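Local coordinates for protein alpha-fucosidase (Bifidobacterium bifidum, PDB 2EAD) that is the catalytic domain of a 1,2-alpha-L-fucosidase of glycoside hydrolase family 95, which hydrolyses alpha-1,2-linked L-fucose, at residues 18-23 / 372-377; 52-57 / 180-185. The protein carries 1 engineered substitution. All coordinates share one frame; numbering follows the deposited sequence.

Contact 1 of 2, residues 18-23 / 372-377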
ATOM      1  N   ASP A  18       8.881  19.022   9.334  1.00 18.63           N
ATOM      2  CA  ASP A  18       8.269  19.015   7.991  1.00 18.01           C
ATOM      3  C   ASP A  18       6.788  19.356   8.072  1.00 17.65           C
ATOM      4  O   ASP A  18       6.022  18.651   8.749  1.00 17.73           O
ATOM      5  CB  ASP A  18       8.425  17.637   7.327  1.00 17.57           C
ATOM      6  CG  ASP A  18       9.874  17.238   7.132  1.00 19.13           C
ATOM      7  OD1 ASP A  18      10.651  18.125   6.712  1.00 18.59           O
ATOM      8  OD2 ASP A  18      10.231  16.049   7.361  1.00 18.30           O
ATOM      9  N   TRP A  19       6.372  20.427   7.402  1.00 16.90           N
ATOM     10  CA  TRP A  19       4.949  20.855   7.428  1.00 16.97           C
ATOM     11  C   TRP A  19       4.332  20.878   6.059  1.00 17.08           C
ATOM     12  O   TRP A  19       4.967  21.326   5.087  1.00 17.91           O
ATOM     13  CB  TRP A  19       4.821  22.293   7.885  1.00 16.94           C
ATOM     14  CG  TRP A  19       5.008  22.552   9.356  1.00 17.69           C
ATOM     15  CD1 TRP A  19       5.479  21.692  10.294  1.00 17.83           C
ATOM     16  CD2 TRP A  19       4.746  23.782  10.021  1.00 16.87           C
ATOM     17  NE1 TRP A  19       5.528  22.315  11.524  1.00 18.08           N
ATOM     18  CE2 TRP A  19       5.066  23.597  11.380  1.00 18.23           C
ATOM     19  CE3 TRP A  19       4.255  25.031   9.598  1.00 16.88           C
ATOM     20  CZ2 TRP A  19       4.924  24.627  12.335  1.00 18.15           C
ATOM     21  CZ3 TRP A  19       4.123  26.051  10.543  1.00 18.10           C
ATOM     22  CH2 TRP A  19       4.459  25.838  11.890  1.00 17.12           C
ATOM     23  N   LEU A  20       3.074  20.463   5.983  1.00 16.93           N
ATOM     24  CA  LEU A  20       2.196  20.894   4.909  1.00 17.32           C
ATOM     25  C   LEU A  20       1.434  22.024   5.556  1.00 17.49           C
ATOM     26  O   LEU A  20       0.879  21.838   6.643  1.00 19.01           O
ATOM     27  CB  LEU A  20       1.223  19.777   4.500  1.00 17.28           C
ATOM     28  CG  LEU A  20       1.804  18.414   4.104  1.00 16.80           C
ATOM     29  CD1 LEU A  20       0.696  17.580   3.466  1.00 18.46           C
ATOM     30  CD2 LEU A  20       2.929  18.626   3.122  1.00 16.74           C
ATOM     31  N   TRP A  21       1.426  23.202   4.938  1.00 17.80           N
ATOM     32  CA  TRP A  21       0.783  24.353   5.592  1.00 18.11           C
ATOM     33  C   TRP A  21      -0.010  25.237   4.647  1.00 18.02           C
ATOM     34  O   TRP A  21       0.312  25.328   3.463  1.00 16.98           O
ATOM     35  CB  TRP A  21       1.779  25.160   6.422  1.00 18.11           C
ATOM     36  CG  TRP A  21       2.902  25.792   5.651  1.00 18.26           C
ATOM     37  CD1 TRP A  21       4.004  25.167   5.117  1.00 17.68           C
ATOM     38  CD2 TRP A  21       3.050  27.179   5.361  1.00 18.93           C
ATOM     39  NE1 TRP A  21       4.814  26.085   4.487  1.00 17.44           N
ATOM     40  CE2 TRP A  21       4.255  27.332   4.633  1.00 19.65           C
ATOM     41  CE3 TRP A  21       2.275  28.316   5.643  1.00 20.70           C
ATOM     42  CZ2 TRP A  21       4.708  28.584   4.184  1.00 18.57           C
ATOM     43  CZ3 TRP A  21       2.723  29.562   5.194  1.00 19.59           C
ATOM     44  CH2 TRP A  21       3.941  29.687   4.491  1.00 20.25           C
ATOM     45  N   TYR A  22      -1.061  25.857   5.194  1.00 18.51           N
ATOM     46  CA  TYR A  22      -2.068  26.617   4.425  1.00 17.99           C
ATOM     47  C   TYR A  22      -2.467  27.884   5.193  1.00 18.67           C
ATOM     48  O   TYR A  22      -2.551  27.878   6.418  1.00 19.68           O
ATOM     49  CB  TYR A  22      -3.323  25.739   4.146  1.00 18.42           C
ATOM     50  CG  TYR A  22      -2.925  24.430   3.485  1.00 16.52           C
ATOM     51  CD1 TYR A  22      -2.976  24.270   2.105  1.00 18.21           C
ATOM     52  CD2 TYR A  22      -2.407  23.405   4.246  1.00 18.03           C
ATOM     53  CE1 TYR A  22      -2.529  23.068   1.503  1.00 15.73           C
ATOM     54  CE2 TYR A  22      -1.945  22.236   3.669  1.00 17.16           C
ATOM     55  CZ  TYR A  22      -2.014  22.073   2.315  1.00 17.48           C
ATOM     56  OH  TYR A  22      -1.556  20.880   1.812  1.00 17.26           O
ATOM     57  N   LYS A  23      -2.747  28.953   4.475  1.00 19.40           N
ATOM     58  CA  LYS A  23      -3.080  30.240   5.109  1.00 20.86           C
ATOM     59  C   LYS A  23      -4.581  30.541   5.092  1.00 21.04           C
ATOM     60  O   LYS A  23      -4.995  31.700   5.159  1.00 21.32           O
ATOM     61  CB  LYS A  23      -2.307  31.342   4.380  1.00 21.74           C
ATOM     62  CG  LYS A  23      -0.802  31.270   4.549  1.00 23.00           C
ATOM     63  CD  LYS A  23      -0.088  32.084   3.424  1.00 29.92           C
ATOM     64  CE  LYS A  23      -0.446  33.592   3.444  1.00 32.69           C
ATOM     65  NZ  LYS A  23       0.017  34.190   4.763  1.00 33.70           N
ATOM     66  N   GLU A 372       8.767  17.896  -4.130  1.00 14.72           N
ATOM     67  CA  GLU A 372       9.133  16.508  -4.407  1.00 14.80           C
ATOM     68  C   GLU A 372       9.419  15.754  -3.127  1.00 14.93           C
ATOM     69  O   GLU A 372       8.993  14.621  -2.907  1.00 14.29           O
ATOM     70  CB  GLU A 372      10.351  16.453  -5.320  1.00 14.94           C
ATOM     71  CG  GLU A 372       9.994  16.853  -6.731  1.00 15.76           C
ATOM     72  CD  GLU A 372      11.119  17.422  -7.524  1.00 17.55           C
ATOM     73  OE1 GLU A 372      12.307  17.203  -7.157  1.00 15.50           O
ATOM     74  OE2 GLU A 372      10.790  18.054  -8.555  1.00 16.75           O
ATOM     75  N   THR A 373      10.153  16.429  -2.270  1.00 14.07           N
ATOM     76  CA  THR A 373      10.591  15.872  -1.033  1.00 15.61           C
ATOM     77  C   THR A 373       9.403  15.772  -0.012  1.00 14.94           C
ATOM     78  O   THR A 373       9.267  14.758   0.703  1.00 14.01           O
ATOM     79  CB  THR A 373      11.799  16.733  -0.700  1.00 16.31           C
ATOM     80  OG1 THR A 373      13.024  15.969  -0.745  1.00 21.30           O
ATOM     81  CG2 THR A 373      11.596  17.710   0.398  1.00 12.48           C
ATOM     82  N   LEU A 374       8.484  16.743  -0.027  1.00 14.39           N
ATOM     83  CA  LEU A 374       7.283  16.638   0.833  1.00 15.24           C
ATOM     84  C   LEU A 374       6.365  15.498   0.416  1.00 15.08           C
ATOM     85  O   LEU A 374       5.813  14.785   1.278  1.00 14.51           O
ATOM     86  CB  LEU A 374       6.445  17.929   0.878  1.00 14.22           C
ATOM     87  CG  LEU A 374       7.042  19.096   1.687  1.00 15.61           C
ATOM     88  CD1 LEU A 374       6.163  20.322   1.484  1.00 15.88           C
ATOM     89  CD2 LEU A 374       7.190  18.723   3.159  1.00 16.00           C
ATOM     90  N   VAL A 375       6.148  15.356  -0.886  1.00 14.51           N
ATOM     91  CA  VAL A 375       5.300  14.243  -1.345  1.00 14.47           C
ATOM     92  C   VAL A 375       5.925  12.903  -0.945  1.00 14.15           C
ATOM     93  O   VAL A 375       5.215  11.978  -0.541  1.00 14.29           O
ATOM     94  CB  VAL A 375       4.996  14.353  -2.863  1.00 15.27           C
ATOM     95  CG1 VAL A 375       4.367  13.054  -3.418  1.00 13.83           C
ATOM     96  CG2 VAL A 375       4.055  15.542  -3.117  1.00 14.70           C
ATOM     97  N   TYR A 376       7.246  12.793  -1.074  1.00 14.17           N
ATOM     98  CA  TYR A 376       7.980  11.595  -0.670  1.00 13.78           C
ATOM     99  C   TYR A 376       7.717  11.319   0.838  1.00 14.38           C
ATOM    100  O   TYR A 376       7.359  10.205   1.248  1.00 14.67           O
ATOM    101  CB  TYR A 376       9.502  11.758  -0.921  1.00 14.53           C
ATOM    102  CG  TYR A 376      10.281  10.647  -0.267  1.00 13.84           C
ATOM    103  CD1 TYR A 376      10.456   9.430  -0.926  1.00 12.97           C
ATOM    104  CD2 TYR A 376      10.798  10.785   1.020  1.00 12.87           C
ATOM    105  CE1 TYR A 376      11.136   8.388  -0.301  1.00 13.05           C
ATOM    106  CE2 TYR A 376      11.449   9.763   1.652  1.00 15.14           C
ATOM    107  CZ  TYR A 376      11.609   8.558   0.993  1.00 15.27           C
ATOM    108  OH  TYR A 376      12.264   7.517   1.622  1.00 16.53           O
ATOM    109  N   LYS A 377       7.937  12.328   1.663  1.00 13.59           N
ATOM    110  CA  LYS A 377       7.782  12.182   3.112  1.00 14.23           C
ATOM    111  C   LYS A 377       6.345  11.841   3.503  1.00 13.46           C
ATOM    112  O   LYS A 377       6.109  11.143   4.487  1.00 14.48           O
ATOM    113  CB  LYS A 377       8.200  13.486   3.798  1.00 14.44           C
ATOM    114  CG  LYS A 377       9.705  13.780   3.659  1.00 13.71           C
ATOM    115  CD  LYS A 377      10.072  15.236   3.992  1.00 14.52           C
ATOM    116  CE  LYS A 377      11.605  15.361   3.996  1.00 15.64           C
ATOM    117  NZ  LYS A 377      12.124  16.758   4.415  1.00 12.52           N
TER

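Contact 2 of 2, residues 52-57 / 180-185. With CA (calcium ion), chain D.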
ATOM      1  N   LEU A  52      -6.657  17.720   6.085  1.00 16.62           N
ATOM      2  CA  LEU A  52      -5.349  17.173   6.477  1.00 16.25           C
ATOM      3  C   LEU A  52      -5.480  15.957   7.409  1.00 16.47           C
ATOM      4  O   LEU A  52      -6.024  16.073   8.516  1.00 14.45           O
ATOM      5  CB  LEU A  52      -4.485  18.263   7.121  1.00 16.66           C
ATOM      6  CG  LEU A  52      -4.162  19.422   6.136  1.00 17.39           C
ATOM      7  CD1 LEU A  52      -3.547  20.628   6.859  1.00 16.59           C
ATOM      8  CD2 LEU A  52      -3.242  18.936   5.020  1.00 15.64           C
ATOM      9  N   PRO A  53      -4.975  14.787   6.951  1.00 15.85           N
ATOM     10  CA  PRO A  53      -5.163  13.531   7.694  1.00 15.93           C
ATOM     11  C   PRO A  53      -4.175  13.304   8.825  1.00 16.27           C
ATOM     12  O   PRO A  53      -3.030  13.704   8.742  1.00 15.89           O
ATOM     13  CB  PRO A  53      -4.942  12.458   6.616  1.00 15.40           C
ATOM     14  CG  PRO A  53      -3.833  13.087   5.719  1.00 16.01           C
ATOM     15  CD  PRO A  53      -4.222  14.590   5.692  1.00 15.16           C
ATOM     16  N   PHE A  54      -4.626  12.601   9.866  1.00 16.29           N
ATOM     17  CA  PHE A  54      -3.747  12.039  10.893  1.00 15.78           C
ATOM     18  C   PHE A  54      -4.417  10.762  11.447  1.00 15.70           C
ATOM     19  O   PHE A  54      -5.611  10.551  11.208  1.00 15.39           O
ATOM     20  CB  PHE A  54      -3.473  13.070  12.008  1.00 16.37           C
ATOM     21  CG  PHE A  54      -4.697  13.404  12.844  1.00 16.02           C
ATOM     22  CD1 PHE A  54      -4.926  12.766  14.074  1.00 16.06           C
ATOM     23  CD2 PHE A  54      -5.627  14.325  12.402  1.00 14.95           C
ATOM     24  CE1 PHE A  54      -6.065  13.066  14.828  1.00 16.70           C
ATOM     25  CE2 PHE A  54      -6.775  14.631  13.170  1.00 15.78           C
ATOM     26  CZ  PHE A  54      -6.992  13.991  14.366  1.00 14.87           C
ATOM     27  N   GLY A  55      -3.669   9.900  12.134  1.00 14.92           N
ATOM     28  CA  GLY A  55      -4.241   8.648  12.623  1.00 15.67           C
ATOM     29  C   GLY A  55      -3.267   7.870  13.469  1.00 16.26           C
ATOM     30  O   GLY A  55      -2.116   8.241  13.546  1.00 16.67           O
ATOM     31  N   ASN A  56      -3.737   6.807  14.121  1.00 15.62           N
ATOM     32  CA  ASN A  56      -2.877   5.923  14.916  1.00 15.98           C
ATOM     33  C   ASN A  56      -2.888   4.497  14.379  1.00 15.21           C
ATOM     34  O   ASN A  56      -2.576   3.553  15.095  1.00 15.72           O
ATOM     35  CB  ASN A  56      -3.280   5.950  16.422  1.00 15.82           C
ATOM     36  CG  ASN A  56      -4.692   5.385  16.663  1.00 17.46           C
ATOM     37  OD1 ASN A  56      -5.352   4.941  15.739  1.00 15.25           O
ATOM     38  ND2 ASN A  56      -5.148   5.413  17.915  1.00 19.88           N
ATOM     39  N   GLY A  57      -3.254   4.336  13.112  1.00 15.71           N
ATOM     40  CA  GLY A  57      -3.384   3.008  12.494  1.00 15.99           C
ATOM     41  C   GLY A  57      -4.796   2.448  12.635  1.00 16.32           C
ATOM     42  O   GLY A  57      -5.181   1.558  11.882  1.00 16.63           O
ATOM     43  N   ARG A 180      -5.738  25.182  18.002  1.00 22.75           N
ATOM     44  CA  ARG A 180      -6.208  23.822  18.013  1.00 21.72           C
ATOM     45  C   ARG A 180      -5.047  22.919  17.626  1.00 21.91           C
ATOM     46  O   ARG A 180      -4.203  23.288  16.777  1.00 22.42           O
ATOM     47  CB  ARG A 180      -7.410  23.677  17.067  1.00 21.91           C
ATOM     48  CG  ARG A 180      -8.376  24.870  17.162  1.00 22.26           C
ATOM     49  CD  ARG A 180      -9.866  24.615  16.844  1.00 23.79           C
ATOM     50  NE  ARG A 180     -10.071  24.870  15.451  1.00 29.53           N
ATOM     51  CZ  ARG A 180     -10.887  25.753  14.899  1.00 26.46           C
ATOM     52  NH1 ARG A 180     -11.729  26.519  15.589  1.00 25.07           N
ATOM     53  NH2 ARG A 180     -10.871  25.809  13.589  1.00 27.20           N
ATOM     54  N   GLU A 181      -4.950  21.776  18.298  1.00 20.93           N
ATOM     55  CA  GLU A 181      -3.952  20.759  17.990  1.00 20.62           C
ATOM     56  C   GLU A 181      -4.670  19.398  17.998  1.00 21.57           C
ATOM     57  O   GLU A 181      -5.466  19.085  18.912  1.00 20.38           O
ATOM     58  CB  GLU A 181      -2.842  20.792  19.021  1.00 21.61           C
ATOM     59  CG  GLU A 181      -1.760  19.790  18.825  1.00 22.18           C
ATOM     60  CD  GLU A 181      -0.921  19.635  20.071  1.00 25.39           C
ATOM     61  OE1 GLU A 181      -1.423  19.074  21.054  1.00 25.80           O
ATOM     62  OE2 GLU A 181       0.241  20.091  20.074  1.00 24.33           O
ATOM     63  N   TYR A 182      -4.383  18.587  16.982  1.00 20.90           N
ATOM     64  CA  TYR A 182      -4.999  17.274  16.859  1.00 19.85           C
ATOM     65  C   TYR A 182      -3.947  16.214  16.603  1.00 20.04           C
ATOM     66  O   TYR A 182      -3.069  16.393  15.766  1.00 19.89           O
ATOM     67  CB  TYR A 182      -5.955  17.252  15.698  1.00 19.75           C
ATOM     68  CG  TYR A 182      -6.993  18.322  15.674  1.00 19.55           C
ATOM     69  CD1 TYR A 182      -8.181  18.167  16.385  1.00 21.05           C
ATOM     70  CD2 TYR A 182      -6.814  19.473  14.915  1.00 17.88           C
ATOM     71  CE1 TYR A 182      -9.161  19.113  16.343  1.00 21.45           C
ATOM     72  CE2 TYR A 182      -7.773  20.437  14.867  1.00 20.37           C
ATOM     73  CZ  TYR A 182      -8.954  20.244  15.598  1.00 21.84           C
ATOM     74  OH  TYR A 182      -9.941  21.173  15.570  1.00 19.81           O
ATOM     75  N   PHE A 183      -4.028  15.121  17.335  1.00 19.67           N
ATOM     76  CA  PHE A 183      -3.241  13.950  17.030  1.00 19.75           C
ATOM     77  C   PHE A 183      -3.960  12.694  17.468  1.00 19.38           C
ATOM     78  O   PHE A 183      -4.918  12.740  18.259  1.00 18.80           O
ATOM     79  CB  PHE A 183      -1.812  14.005  17.614  1.00 19.63           C
ATOM     80  CG  PHE A 183      -1.757  14.156  19.112  1.00 19.98           C
ATOM     81  CD1 PHE A 183      -1.696  13.034  19.941  1.00 21.13           C
ATOM     82  CD2 PHE A 183      -1.716  15.424  19.689  1.00 21.10           C
ATOM     83  CE1 PHE A 183      -1.637  13.177  21.330  1.00 19.00           C
ATOM     84  CE2 PHE A 183      -1.657  15.587  21.063  1.00 20.56           C
ATOM     85  CZ  PHE A 183      -1.610  14.464  21.890  1.00 20.84           C
ATOM     86  N   ALA A 184      -3.497  11.567  16.940  1.00 18.96           N
ATOM     87  CA  ALA A 184      -4.001  10.274  17.380  1.00 18.77           C
ATOM     88  C   ALA A 184      -2.838   9.418  17.865  1.00 18.51           C
ATOM     89  O   ALA A 184      -1.981   8.996  17.070  1.00 18.41           O
ATOM     90  CB  ALA A 184      -4.787   9.576  16.255  1.00 18.43           C
ATOM     91  N   SER A 185      -2.814   9.181  19.178  1.00 17.91           N
ATOM     92  CA  SER A 185      -1.756   8.411  19.834  1.00 17.63           C
ATOM     93  C   SER A 185      -1.942   6.943  19.565  1.00 17.51           C
ATOM     94  O   SER A 185      -3.016   6.401  19.792  1.00 17.43           O
ATOM     95  CB  SER A 185      -1.730   8.661  21.369  1.00 17.02           C
ATOM     96  OG  SER A 185      -0.863   7.734  22.030  1.00 15.95           O
TER
HETATM   97 CA    CA D 899      -5.563   0.238   9.391  1.00 24.28          CA
HETATM   98  O   HOH W   1       0.086   8.104  15.606  1.00 17.72           O

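Contact 1 of 2, residues 18-23 / 372-377
Asp18 OD1 takes the ammonium group of Lys377 at 3.1 Å from NZ, a salt bridge that joins the residue preceding strand 19-22 to helix 365-386. The nitrogen comes in from above the carboxylate plane, tilted 45° out of it. The lysine side chain crosses the aspartate at about a right angle: its CD packs 3.5 Å from Asp18 OD2, while NZ turns to OD1. Beyond CG the lysine is fully extended (chi3 173°), and that straight run carries the ammonium group past OD2 to the further oxygen. OD2 has its own partner, a hydrogen bond with the hydroxyl of Tyr331, so the two oxygens are held by different groups and the carboxylate is unlikely to turn easily.

One turn earlier on the helix, Leu374 supplies the apolar half of the contact. Its CD1 touches Leu20 CD2 at 4.0 Å, the two leucine side chains sliding past each other in opposite directions. Both methyls of Leu374 also lie against the carbonyl oxygen of Trp19, with CD1 and CD2 each 3.9 Å from that O. CG of Leu374 stands anti to its own carbonyl carbon (chi1 -73°), which brings the forked end closer to the strand than its CB direction alone would. The CB of Trp19 points away from the helix, and its ring stacks with His343, whereas Leu20 also packs on Leu757.

Strand 19-22 is an outermost strand of the nine-stranded antiparallel sheet, bonded to strand 156-161. A salt bridge together with a leucine pair here docks the N-terminal beta domain against a helix of the catalytic domain, an interface consistent with the beta-sandwich and (alpha/alpha)6-barrel architecture of family 95.

Contact 2 of 2, residues 52-57 / 180-185
Strands 52-55 and 180-185 run in roughly the same direction, 36° apart with their axes 5.7 Å apart at closest approach, and are nearest where the CA atoms of Gly55 and Ala184 lie 5.0 Å from each other. They belong to the two antiparallel sheets of the N-terminal beta-sandwich domain, so this is packing between sheets. Phe54 is the main wedge: its CZ meets Tyr182 CB at 3.7 Å, and its CE1 lies 3.4 Å from Phe183 C. The ring edge reaches the Ala184 nitrogen, while the Tyr182 carbonyl carbon sits over one face near the rim. CG of Phe54 lies between its backbone N and carbonyl carbon (chi1 68°), which directs the ring along the backbone of Tyr182 to Ala184. Cut back to alanine, Phe54 would lose its ring, which is likely to open a gap between the sheets beside Tyr182 CB and the Ala184 backbone.

At Gly55, Ala184 CB lies against the carbonyl carbon at 3.6 Å. A water donates to both Gly55 O and Ala184 O, the latter at 2.7 Å. Asn56 adds a direct bond, ND2 to Ser185 O at 3.0 Å and nearly straight (165°); the acceptor lies almost in the amide plane, but the donor stands above the Ser185 carbonyl plane. Its OD1 takes the Ile59 N-H, so both ends of the amide are fixed. Next along, Gly57 O binds the calcium ion at 2.8 Å, beside Glu77, Ser386 and Leu393.

Overall arrangement
From the N terminus, the chain first lays down strand 19-22 at one margin of the nine-stranded sheet. Strand 52-55 follows at a margin of the seven-stranded sheet, and contact 2 closes a loop of 122 residues when strand 176-185, of the nine-stranded sheet, comes back to it. Contact 1 closes the far longer loop, with helix 365-386 of the catalytic domain; contact 2 lies wholly within it. Their centres are 16 Å apart, bridged by Tyr22 CE2 against Leu52 CD2 at 3.8 Å. Contact 2 thus joins sheet to sheet, contact 1 sheet to helix, and that helix ends at Ser386, whose carbonyl oxygen binds the same calcium ion as Gly57 O.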